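PDB 5IUV: aldehyde dehydrogenase family protein from Pseudomonas syringae pv. tomato, which oxidises indole-3-acetaldehyde to the auxin indole-3-acetic acid, using NAD+ as the electron acceptor. Local coordinates for the interface of chains A and B. Sequence-based numbering; all coordinates share one arbitrary frame. Chains: chain A/B, Aldehyde dehydrogenase family protein.

Contact 1: the interface of chains A and B. Residues chain A 152, 491-495; chain B 442, 445, 453, 455.
A:Thr493 and B:Val453, with A:Ile495 and B:Val455 after them, pair as parallel strands, so that strand 488-496 of one subunit continues a sheet of the other through strand 452-455, an example of a strand added to a partner's sheet and pinned there by its side chains. Backbone bonds stitch the edge: B:Val453 N reaches A:Ser492 O at 2.8 Å, A:Trp494 N bonds B:Val453 O, and B:Val455 N bonds A:Trp494 O. The alternation of the strand sends A:Lys491, A:Thr493 and A:Ile495 to the face that meets helix 438-447 of chain B. A:Ile495 lies alongside B:Val455, its CG1 3.9 Å from B:Val455 CB. Its CD1 reaches on to the imidazole of B:His442, crossing that side chain at about a right angle and touching the CE1 corner at 3.5 Å from one side of the ring plane. A:Thr493 runs beside B:Val453; its methyl CG2, anti to the backbone N, meets the methyl CB of B:Ala445 at 3.9 Å. The aliphatic part of A:Lys491 passes B:Val453 CG2, then bends at chi3 (-71°) and delivers the ammonium NZ to the backbone carbonyl B:Ala445 O at 2.9 Å, approaching in the carbonyl plane near the end of the helix. As elsewhere in the aldehyde dehydrogenase family, this strand pairing joins two subunits into a dimer, probably the building block of the four-chain assembly.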
# COMPACT_ATOMS: atom_id res chain seq x y z
N LEU A 152 7.35 7.24 12.28
CA LEU A 152 6.19 7.65 11.49
C LEU A 152 6.62 8.27 10.18
O LEU A 152 7.53 9.10 10.16
CB LEU A 152 5.32 8.64 12.26
CG LEU A 152 4.87 8.18 13.64
CD1 LEU A 152 3.99 9.23 14.27
CD2 LEU A 152 4.15 6.83 13.54
N LYS A 491 7.29 13.42 5.75
CA LYS A 491 8.00 13.68 6.99
C LYS A 491 8.27 12.39 7.73
O LYS A 491 7.37 11.58 7.92
CB LYS A 491 7.22 14.63 7.89
CG LYS A 491 7.83 14.79 9.28
CD LYS A 491 7.02 15.74 10.16
CE LYS A 491 7.17 17.18 9.69
NZ LYS A 491 6.23 18.07 10.43
N SER A 492 9.52 12.20 8.13
CA SER A 492 9.89 11.06 8.95
C SER A 492 10.04 11.49 10.40
O SER A 492 11.00 12.18 10.74
CB SER A 492 11.20 10.45 8.46
OG SER A 492 11.02 9.76 7.24
N THR A 493 9.10 11.08 11.24
CA THR A 493 9.16 11.43 12.66
C THR A 493 9.62 10.20 13.44
O THR A 493 8.87 9.24 13.60
CB THR A 493 7.80 11.93 13.19
OG1 THR A 493 7.36 13.04 12.40
CG2 THR A 493 7.91 12.38 14.63
N TRP A 494 10.87 10.22 13.88
CA TRP A 494 11.44 9.09 14.61
C TRP A 494 11.51 9.39 16.11
O TRP A 494 12.25 10.27 16.55
CB TRP A 494 12.82 8.72 14.06
CG TRP A 494 12.81 7.38 13.35
CD1 TRP A 494 13.46 6.24 13.73
CD2 TRP A 494 12.07 7.05 12.17
NE1 TRP A 494 13.19 5.22 12.84
CE2 TRP A 494 12.34 5.69 11.88
CE3 TRP A 494 11.23 7.77 11.32
CZ2 TRP A 494 11.79 5.04 10.77
CZ3 TRP A 494 10.67 7.11 10.23
CH2 TRP A 494 10.96 5.77 9.96
N ILE A 495 10.75 8.62 16.88
CA ILE A 495 10.53 8.90 18.28
C ILE A 495 11.20 7.85 19.15
O ILE A 495 10.87 6.66 19.07
CB ILE A 495 9.02 8.94 18.61
CG1 ILE A 495 8.33 10.02 17.77
CG2 ILE A 495 8.79 9.17 20.11
CD1 ILE A 495 6.82 9.88 17.74
N HIS B 442 4.15 15.23 19.98
CA HIS B 442 3.50 15.00 18.69
C HIS B 442 3.05 16.30 18.02
O HIS B 442 3.21 16.48 16.81
CB HIS B 442 2.30 14.06 18.85
CG HIS B 442 2.68 12.63 19.03
ND1 HIS B 442 3.21 11.86 18.01
CD2 HIS B 442 2.62 11.82 20.12
CE1 HIS B 442 3.44 10.64 18.46
NE2 HIS B 442 3.10 10.59 19.73
N ALA B 445 6.25 18.16 16.83
CA ALA B 445 6.80 17.45 15.67
C ALA B 445 5.96 17.73 14.42
O ALA B 445 6.50 17.93 13.33
CB ALA B 445 6.85 15.93 15.94
N VAL B 453 12.03 14.59 11.64
CA VAL B 453 11.87 15.15 12.98
C VAL B 453 12.20 14.08 14.00
O VAL B 453 11.57 13.03 14.03
CB VAL B 453 10.45 15.68 13.24
CG1 VAL B 453 10.33 16.16 14.68
CG2 VAL B 453 10.12 16.82 12.28
N VAL B 455 12.56 12.83 17.89
CA VAL B 455 12.02 13.14 19.20
C VAL B 455 12.77 12.37 20.28
O VAL B 455 12.87 11.14 20.23
CB VAL B 455 10.51 12.82 19.28
CG1 VAL B 455 9.96 13.16 20.67
CG2 VAL B 455 9.76 13.60 18.21

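Contact 2: the interface of chains A and B. Residues chain A 70, 156-159, 489, 491; chain B 446, 448-449, 470.
B:Arg449 reaches across to A:Pro157 in this dimer contact of the aldehyde dehydrogenase fold, its NH2 giving a hydrogen bond to the backbone carbonyl A:Pro157 O at 3.0 Å, in both the guanidinium and the carbonyl planes. A:Val158 O is as close (2.9 Å from NH2 of B:Arg449), but the N-H points elsewhere, so no hydrogen bond is formed. The packed part illustrates how a flat cation can be held by its faces as well as its edge. B:Phe470 points its CE2 edge at the centre of one guanidinium face, while A:Phe70 CE2 stands more distantly over the rim of the other; bends at chi2 and chi3 (-65° and -80°) place the group between them. The B:Phe470 ring in turn has backbone of B:Arg449 against one face and the CB of A:Glu489 over the other, 3.8 Å from the centroid. Close bonds also grip the ammonium of A:Lys491. NZ approaches A:Glu156 OE2 from the syn side, slightly out of the carboxylate plane, in a salt bridge of 2.9 Å within chain A, and bonds B:Leu448 O at 2.6 Å, just past the end of helix 438-447.

Other parts are looser. A:Glu156 lies with its carboxylate 7° from the guanidinium plane, yet OE1 makes only a long salt bridge with B:Arg449 NH1, at 3.6 Å. Beyond it the B:Arg446 side chain is poorly ordered, and little should be read from its position.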
# COMPACT_ATOMS: atom_id res chain seq x y z
N PHE A 70 -3.68 29.45 4.69
CA PHE A 70 -3.05 28.18 5.02
C PHE A 70 -2.63 28.17 6.49
O PHE A 70 -2.90 27.22 7.21
CB PHE A 70 -1.84 27.92 4.12
CG PHE A 70 -1.12 26.64 4.44
CD1 PHE A 70 -1.64 25.42 4.04
CD2 PHE A 70 0.08 26.65 5.14
CE1 PHE A 70 -0.99 24.24 4.33
CE2 PHE A 70 0.73 25.47 5.44
CZ PHE A 70 0.20 24.26 5.03
N GLU A 156 2.16 15.86 4.58
CA GLU A 156 1.57 17.13 4.96
C GLU A 156 1.46 18.02 3.74
O GLU A 156 2.29 17.93 2.84
CB GLU A 156 2.42 17.82 6.04
CG GLU A 156 2.62 16.97 7.29
CD GLU A 156 3.61 17.59 8.25
OE1 GLU A 156 4.27 18.58 7.87
OE2 GLU A 156 3.71 17.09 9.39
N PRO A 157 0.45 18.90 3.70
CA PRO A 157 0.33 19.78 2.53
C PRO A 157 1.53 20.72 2.40
O PRO A 157 2.10 21.13 3.41
CB PRO A 157 -0.96 20.56 2.80
CG PRO A 157 -1.12 20.51 4.29
CD PRO A 157 -0.60 19.16 4.70
N VAL A 158 1.93 21.03 1.17
CA VAL A 158 3.11 21.85 0.96
C VAL A 158 2.89 23.30 1.38
O VAL A 158 3.83 23.99 1.79
CB VAL A 158 3.57 21.80 -0.52
CG1 VAL A 158 3.99 20.37 -0.89
CG2 VAL A 158 2.47 22.29 -1.46
N GLY A 159 1.64 23.77 1.30
CA GLY A 159 1.33 25.13 1.70
C GLY A 159 0.59 25.91 0.64
O GLY A 159 -0.63 25.84 0.54
N GLU A 489 4.28 16.88 1.27
CA GLU A 489 5.67 16.60 1.62
C GLU A 489 5.72 15.43 2.59
O GLU A 489 4.90 15.37 3.51
CB GLU A 489 6.34 17.81 2.28
CG GLU A 489 6.58 18.99 1.38
CD GLU A 489 7.71 18.77 0.41
OE1 GLU A 489 8.62 17.96 0.70
OE2 GLU A 489 7.70 19.40 -0.67
N LYS A 491 7.29 13.42 5.75
CA LYS A 491 8.00 13.68 6.99
C LYS A 491 8.27 12.39 7.73
O LYS A 491 7.37 11.58 7.92
CB LYS A 491 7.22 14.63 7.89
CG LYS A 491 7.83 14.79 9.28
CD LYS A 491 7.02 15.74 10.16
CE LYS A 491 7.17 17.18 9.69
NZ LYS A 491 6.23 18.07 10.43
N ARG B 446 4.65 17.77 14.60
CA ARG B 446 3.73 18.02 13.49
C ARG B 446 3.89 19.44 12.93
O ARG B 446 3.73 19.67 11.73
CB ARG B 446 2.29 17.77 13.95
CG ARG B 446 1.27 17.62 12.85
CD ARG B 446 -0.08 17.16 13.42
NE ARG B 446 -0.13 15.73 13.72
CZ ARG B 446 -1.16 15.11 14.28
NH1 ARG B 446 -2.24 15.80 14.63
NH2 ARG B 446 -1.12 13.80 14.50
N LEU B 448 6.62 21.30 12.87
CA LEU B 448 7.94 21.59 12.32
C LEU B 448 8.02 21.27 10.84
O LEU B 448 7.77 20.14 10.44
CB LEU B 448 9.01 20.82 13.09
CG LEU B 448 9.10 21.23 14.55
CD1 LEU B 448 10.04 20.31 15.29
CD2 LEU B 448 9.58 22.69 14.62
N ARG B 449 8.39 22.26 10.04
CA ARG B 449 8.47 22.08 8.59
C ARG B 449 9.83 21.49 8.20
O ARG B 449 10.71 22.20 7.70
CB ARG B 449 8.23 23.40 7.87
CG ARG B 449 6.91 24.09 8.26
CD ARG B 449 5.70 23.28 7.84
NE ARG B 449 5.37 23.44 6.42
CZ ARG B 449 4.42 22.75 5.79
NH1 ARG B 449 3.71 21.83 6.44
NH2 ARG B 449 4.18 22.97 4.51
N PHE B 470 12.17 19.83 3.17
CA PHE B 470 11.13 20.81 2.87
C PHE B 470 11.81 22.02 2.26
O PHE B 470 13.00 22.25 2.51
CB PHE B 470 10.39 21.26 4.14
CG PHE B 470 9.34 20.30 4.63
CD1 PHE B 470 9.61 18.94 4.75
CD2 PHE B 470 8.09 20.77 5.01
CE1 PHE B 470 8.63 18.07 5.22
CE2 PHE B 470 7.12 19.91 5.48
CZ PHE B 470 7.39 18.56 5.59

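Contact 1 and contact 2 are neighbours on one two-fold interface, their C-alpha centres about 13 Å apart. A:Lys491 belongs to both, and both draw on strand 488-496 of chain A and helix 438-447 of chain B. Strand 488-496 pairs with the partner's sheet in contact 1 and gives side chains to contact 2, where strand 149-157 joins in, so one strand serves the interface by different means along its length. Both centres lie well away from the predicted active-site residue A:Glu267, about 31 Å and 22 Å, so a structural role is the more likely one. The symmetry repeats both contacts with the chains exchanged.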